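Local coordinates for putative ArsC family related protein (Bacteroides fragilis, PDB 3GKX) that is of unknown function but, as a thioredoxin-like member of the ArsC family, may act as a thiol-dependent reductase akin to arsenate reductases, at residues Trp49-Phe60 with Leu100-Val109. Sequence-based numbering, arbitrary orientation.
Sequences WIPLSGLPVKKF and LVVTERFVLV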
loop_
_atom_site.group_PDB
_atom_site.type_symbol
_atom_site.label_atom_id
_atom_site.label_comp_id
_atom_site.label_asym_id
_atom_site.label_seq_id
_atom_site.Cartn_x
_atom_site.Cartn_y
_atom_site.Cartn_z
ATOM N N TRP B 49 -8.095 -3.295 8.503
ATOM C CA TRP B 49 -7.939 -1.916 7.988
ATOM C C TRP B 49 -6.757 -1.731 7.050
ATOM O O TRP B 49 -6.857 -0.965 6.109
ATOM C CB TRP B 49 -7.873 -0.880 9.098
ATOM C CG TRP B 49 -9.101 -0.886 9.930
ATOM C CD1 TRP B 49 -10.300 -1.437 9.602
ATOM C CD2 TRP B 49 -9.274 -0.279 11.233
ATOM N NE1 TRP B 49 -11.198 -1.245 10.631
ATOM C CE2 TRP B 49 -10.594 -0.537 11.637
ATOM C CE3 TRP B 49 -8.428 0.413 12.101
ATOM C CZ2 TRP B 49 -11.091 -0.130 12.873
ATOM C CZ3 TRP B 49 -8.929 0.834 13.324
ATOM C CH2 TRP B 49 -10.246 0.559 13.695
ATOM N N ILE B 50 -5.653 -2.442 7.282
ATOM C CA ILE B 50 -4.452 -2.168 6.505
ATOM C C ILE B 50 -4.614 -2.580 5.035
ATOM O O ILE B 50 -4.304 -1.776 4.147
ATOM C CB ILE B 50 -3.201 -2.805 7.152
ATOM C CG1 ILE B 50 -2.851 -2.065 8.426
ATOM C CG2 ILE B 50 -2.010 -2.837 6.156
ATOM C CD1 ILE B 50 -1.866 -2.835 9.317
ATOM N N PRO B 51 -5.065 -3.837 4.774
ATOM C CA PRO B 51 -5.327 -4.260 3.398
ATOM C C PRO B 51 -6.330 -3.366 2.675
ATOM O O PRO B 51 -6.120 -3.076 1.520
ATOM C CB PRO B 51 -5.881 -5.694 3.528
ATOM C CG PRO B 51 -5.836 -6.031 4.949
ATOM C CD PRO B 51 -5.118 -4.965 5.719
ATOM N N LEU B 52 -7.365 -2.901 3.367
ATOM C CA LEU B 52 -8.369 -1.985 2.768
ATOM C C LEU B 52 -7.756 -0.676 2.386
ATOM O O LEU B 52 -8.182 -0.059 1.421
ATOM C CB LEU B 52 -9.500 -1.716 3.765
ATOM C CG LEU B 52 -10.907 -1.341 3.326
ATOM C CD1 LEU B 52 -11.362 -2.127 2.097
ATOM C CD2 LEU B 52 -11.820 -1.630 4.527
ATOM N N SER B 53 -6.750 -0.240 3.141
ATOM C CA SER B 53 -6.059 1.010 2.843
ATOM C C SER B 53 -5.196 0.912 1.592
ATOM O O SER B 53 -4.928 1.926 0.991
ATOM C CB SER B 53 -5.143 1.433 4.008
ATOM O OG SER B 53 -3.926 0.709 3.922
ATOM N N GLY B 54 -4.752 -0.292 1.225
ATOM C CA GLY B 54 -3.814 -0.445 0.104
ATOM C C GLY B 54 -2.374 0.013 0.390
ATOM O O GLY B 54 -1.509 -0.005 -0.529
ATOM N N LEU B 55 -2.097 0.379 1.660
ATOM C CA LEU B 55 -0.799 0.944 2.024
ATOM C C LEU B 55 0.129 -0.009 2.769
ATOM O O LEU B 55 -0.368 -0.923 3.421
ATOM C CB LEU B 55 -0.981 2.135 2.928
ATOM C CG LEU B 55 -1.680 3.387 2.457
ATOM C CD1 LEU B 55 -1.860 4.257 3.703
ATOM C CD2 LEU B 55 -0.842 4.077 1.367
ATOM N N PRO B 56 1.487 0.227 2.693
ATOM C CA PRO B 56 2.424 -0.500 3.529
ATOM C C PRO B 56 2.141 -0.322 5.023
ATOM O O PRO B 56 1.632 0.715 5.476
ATOM C CB PRO B 56 3.809 0.112 3.145
ATOM C CG PRO B 56 3.614 0.693 1.790
ATOM C CD PRO B 56 2.187 1.177 1.800
ATOM N N VAL B 57 2.467 -1.339 5.793
ATOM C CA VAL B 57 2.117 -1.312 7.178
ATOM C C VAL B 57 2.885 -0.227 7.883
ATOM O O VAL B 57 2.361 0.354 8.838
ATOM C CB VAL B 57 2.372 -2.647 7.858
ATOM C CG1 VAL B 57 2.039 -2.536 9.377
ATOM C CG2 VAL B 57 1.513 -3.719 7.169
ATOM N N LYS B 58 4.103 0.075 7.414
ATOM C CA LYS B 58 4.849 1.210 8.001
ATOM C C LYS B 58 4.124 2.559 7.906
ATOM O O LYS B 58 4.332 3.412 8.761
ATOM C CB LYS B 58 6.293 1.283 7.489
ATOM C CG LYS B 58 6.433 1.275 6.003
ATOM C CD LYS B 58 7.895 1.248 5.646
ATOM C CE LYS B 58 8.092 1.325 4.146
ATOM N NZ LYS B 58 7.257 0.368 3.433
ATOM N N LYS B 59 3.241 2.723 6.908
ATOM C CA LYS B 59 2.480 3.971 6.728
ATOM C C LYS B 59 1.445 4.193 7.823
ATOM O O LYS B 59 0.845 5.265 7.918
ATOM C CB LYS B 59 1.778 4.033 5.365
ATOM C CG LYS B 59 2.675 4.095 4.112
ATOM C CD LYS B 59 3.637 5.234 4.188
ATOM C CE LYS B 59 3.669 6.034 2.908
ATOM N NZ LYS B 59 4.386 7.341 3.201
ATOM N N PHE B 60 1.218 3.178 8.636
ATOM C CA PHE B 60 0.294 3.303 9.768
ATOM C C PHE B 60 1.012 3.732 11.026
ATOM O O PHE B 60 0.415 3.731 12.104
ATOM C CB PHE B 60 -0.426 1.985 10.018
ATOM C CG PHE B 60 -1.615 1.779 9.116
ATOM C CD1 PHE B 60 -2.923 1.839 9.633
ATOM C CD2 PHE B 60 -1.434 1.560 7.737
ATOM C CE1 PHE B 60 -4.042 1.655 8.785
ATOM C CE2 PHE B 60 -2.529 1.386 6.913
ATOM C CZ PHE B 60 -3.837 1.429 7.442
ATOM N N LEU B 100 -7.250 8.453 11.078
ATOM C CA LEU B 100 -7.644 7.351 10.190
ATOM C C LEU B 100 -9.125 7.475 10.010
ATOM O O LEU B 100 -9.832 7.826 10.975
ATOM C CB LEU B 100 -7.403 5.985 10.838
ATOM C CG LEU B 100 -5.970 5.687 11.177
ATOM C CD1 LEU B 100 -5.765 4.231 11.685
ATOM C CD2 LEU B 100 -5.192 5.962 9.899
ATOM N N VAL B 101 -9.611 7.161 8.810
ATOM C CA VAL B 101 -11.043 7.024 8.530
ATOM C C VAL B 101 -11.260 5.621 7.959
ATOM O O VAL B 101 -10.512 5.172 7.097
ATOM C CB VAL B 101 -11.571 8.101 7.552
ATOM C CG1 VAL B 101 -13.079 7.944 7.315
ATOM C CG2 VAL B 101 -11.336 9.451 8.099
ATOM N N VAL B 102 -12.265 4.930 8.470
ATOM C CA VAL B 102 -12.560 3.550 8.106
ATOM C C VAL B 102 -13.996 3.565 7.558
ATOM O O VAL B 102 -14.910 4.082 8.224
ATOM C CB VAL B 102 -12.471 2.638 9.370
ATOM C CG1 VAL B 102 -12.874 1.199 9.083
ATOM C CG2 VAL B 102 -11.095 2.702 9.968
ATOM N N THR B 103 -14.184 3.049 6.340
ATOM C CA THR B 103 -15.521 2.764 5.792
ATOM C C THR B 103 -15.464 1.344 5.248
ATOM O O THR B 103 -14.398 0.737 5.255
ATOM C CB THR B 103 -15.915 3.702 4.628
ATOM O OG1 THR B 103 -15.036 3.455 3.538
ATOM C CG2 THR B 103 -15.756 5.198 5.015
ATOM N N GLU B 104 -16.610 0.822 4.799
ATOM C CA GLU B 104 -16.730 -0.532 4.275
ATOM C C GLU B 104 -15.795 -0.800 3.093
ATOM O O GLU B 104 -15.218 -1.853 2.988
ATOM C CB GLU B 104 -18.183 -0.784 3.824
ATOM C CG GLU B 104 -18.678 -2.219 4.066
ATOM C CD GLU B 104 -19.783 -2.641 3.105
ATOM O OE1 GLU B 104 -20.191 -1.823 2.266
ATOM O OE2 GLU B 104 -20.259 -3.795 3.174
ATOM N N ARG B 105 -15.672 0.154 2.185
ATOM C CA ARG B 105 -14.884 -0.051 0.975
ATOM C C ARG B 105 -13.440 0.433 1.082
ATOM O O ARG B 105 -12.583 -0.087 0.375
ATOM C CB ARG B 105 -15.543 0.650 -0.212
ATOM C CG ARG B 105 -16.510 -0.230 -0.964
ATOM C CD ARG B 105 -17.119 0.479 -2.179
ATOM N NE ARG B 105 -17.769 -0.493 -3.030
ATOM C CZ ARG B 105 -18.494 -0.198 -4.098
ATOM N NH1 ARG B 105 -18.684 1.063 -4.455
ATOM N NH2 ARG B 105 -19.051 -1.175 -4.812
ATOM N N PHE B 106 -13.156 1.428 1.930
ATOM C CA PHE B 106 -11.765 1.960 2.024
ATOM C C PHE B 106 -11.355 2.506 3.388
ATOM O O PHE B 106 -12.204 2.860 4.175
ATOM C CB PHE B 106 -11.502 3.015 0.956
ATOM C CG PHE B 106 -12.530 4.072 0.915
ATOM C CD1 PHE B 106 -12.401 5.198 1.712
ATOM C CD2 PHE B 106 -13.651 3.913 0.133
ATOM C CE1 PHE B 106 -13.398 6.162 1.711
ATOM C CE2 PHE B 106 -14.631 4.862 0.099
ATOM C CZ PHE B 106 -14.516 5.991 0.887
ATOM N N VAL B 107 -10.044 2.570 3.634
ATOM C CA VAL B 107 -9.494 3.167 4.815
ATOM C C VAL B 107 -8.519 4.237 4.396
ATOM O O VAL B 107 -7.600 3.970 3.617
ATOM C CB VAL B 107 -8.768 2.107 5.715
ATOM C CG1 VAL B 107 -7.925 2.804 6.872
ATOM C CG2 VAL B 107 -9.777 1.051 6.271
ATOM N N LEU B 108 -8.680 5.442 4.944
ATOM C CA LEU B 108 -7.740 6.534 4.696
ATOM C C LEU B 108 -6.817 6.791 5.894
ATOM O O LEU B 108 -7.237 6.752 7.064
ATOM C CB LEU B 108 -8.492 7.826 4.333
ATOM C CG LEU B 108 -9.675 7.687 3.373
ATOM C CD1 LEU B 108 -10.540 8.908 3.422
ATOM C CD2 LEU B 108 -9.190 7.387 1.924
ATOM N N VAL B 109 -5.555 7.066 5.598
ATOM C CA VAL B 109 -4.572 7.219 6.637
ATOM C C VAL B 109 -3.962 8.615 6.571
ATOM O O VAL B 109 -3.447 9.030 5.539
ATOM C CB VAL B 109 -3.476 6.155 6.464
ATOM C CG1 VAL B 109 -2.454 6.257 7.601
ATOM C CG2 VAL B 109 -4.105 4.754 6.358
HETATM O O HOH W 1 -5.750 4.560 1.731
#
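Trp49 and Leu52, at the C-terminal end of helix 43-53, pack with Val102 and Val107 of the β-hairpin that closes the thioredoxin-like sheet. The helix segment 49-53 crosses the edge strand 107-109 almost perpendicularly, at -87° with axes 7.4 Å apart.

Aromatic faces supply two CH-pi contacts. Val102 lays its isopropyl group over the Trp49 indole, CG2 sitting 3.8 Å from the centroid of the five-membered ring and 16° off its normal, while CG1 lies nearest NE1. Trp49 also touches Leu7 and Leu9 of the neighbouring strand 7-10, so the indole spans more than one strand of the sheet. Farther along, Val109 CG2 stands over one face of the Phe60 ring. Ile50 CG1 lies over the opposite face, so the ring is held between the two, and Ser53 CB and the Pro56 carbonyl meet its edge.

Aliphatic contacts make up a second group. Val107 sends CG2, anti to its own carbonyl carbon, against Leu52 CB at 3.7 Å and also against Trp49 CB. The Leu55 and Val109 side chains run antiparallel alongside each other, Leu55 CD1 lying 3.5 Å from Val109 CG2. With CG anti to the backbone N (chi1 -154°), Leu52 extends its methyl groups toward the backbone of the turn at Thr103-Arg105.

No direct hydrogen bond joins the segments; polar contact comes through Ser53. Ser53 CA makes a bent CA-H...O contact of 3.4 Å with Val107 O. Its OG donates to a lone pair of Ile50 O and accepts from Leu55 N in an ST turn, fixing the chain where it leaves the helix through Gly54. A single water bridges the backbones, donating to Ser53 O at 2.9 Å and to Val107 O at 2.7 Å.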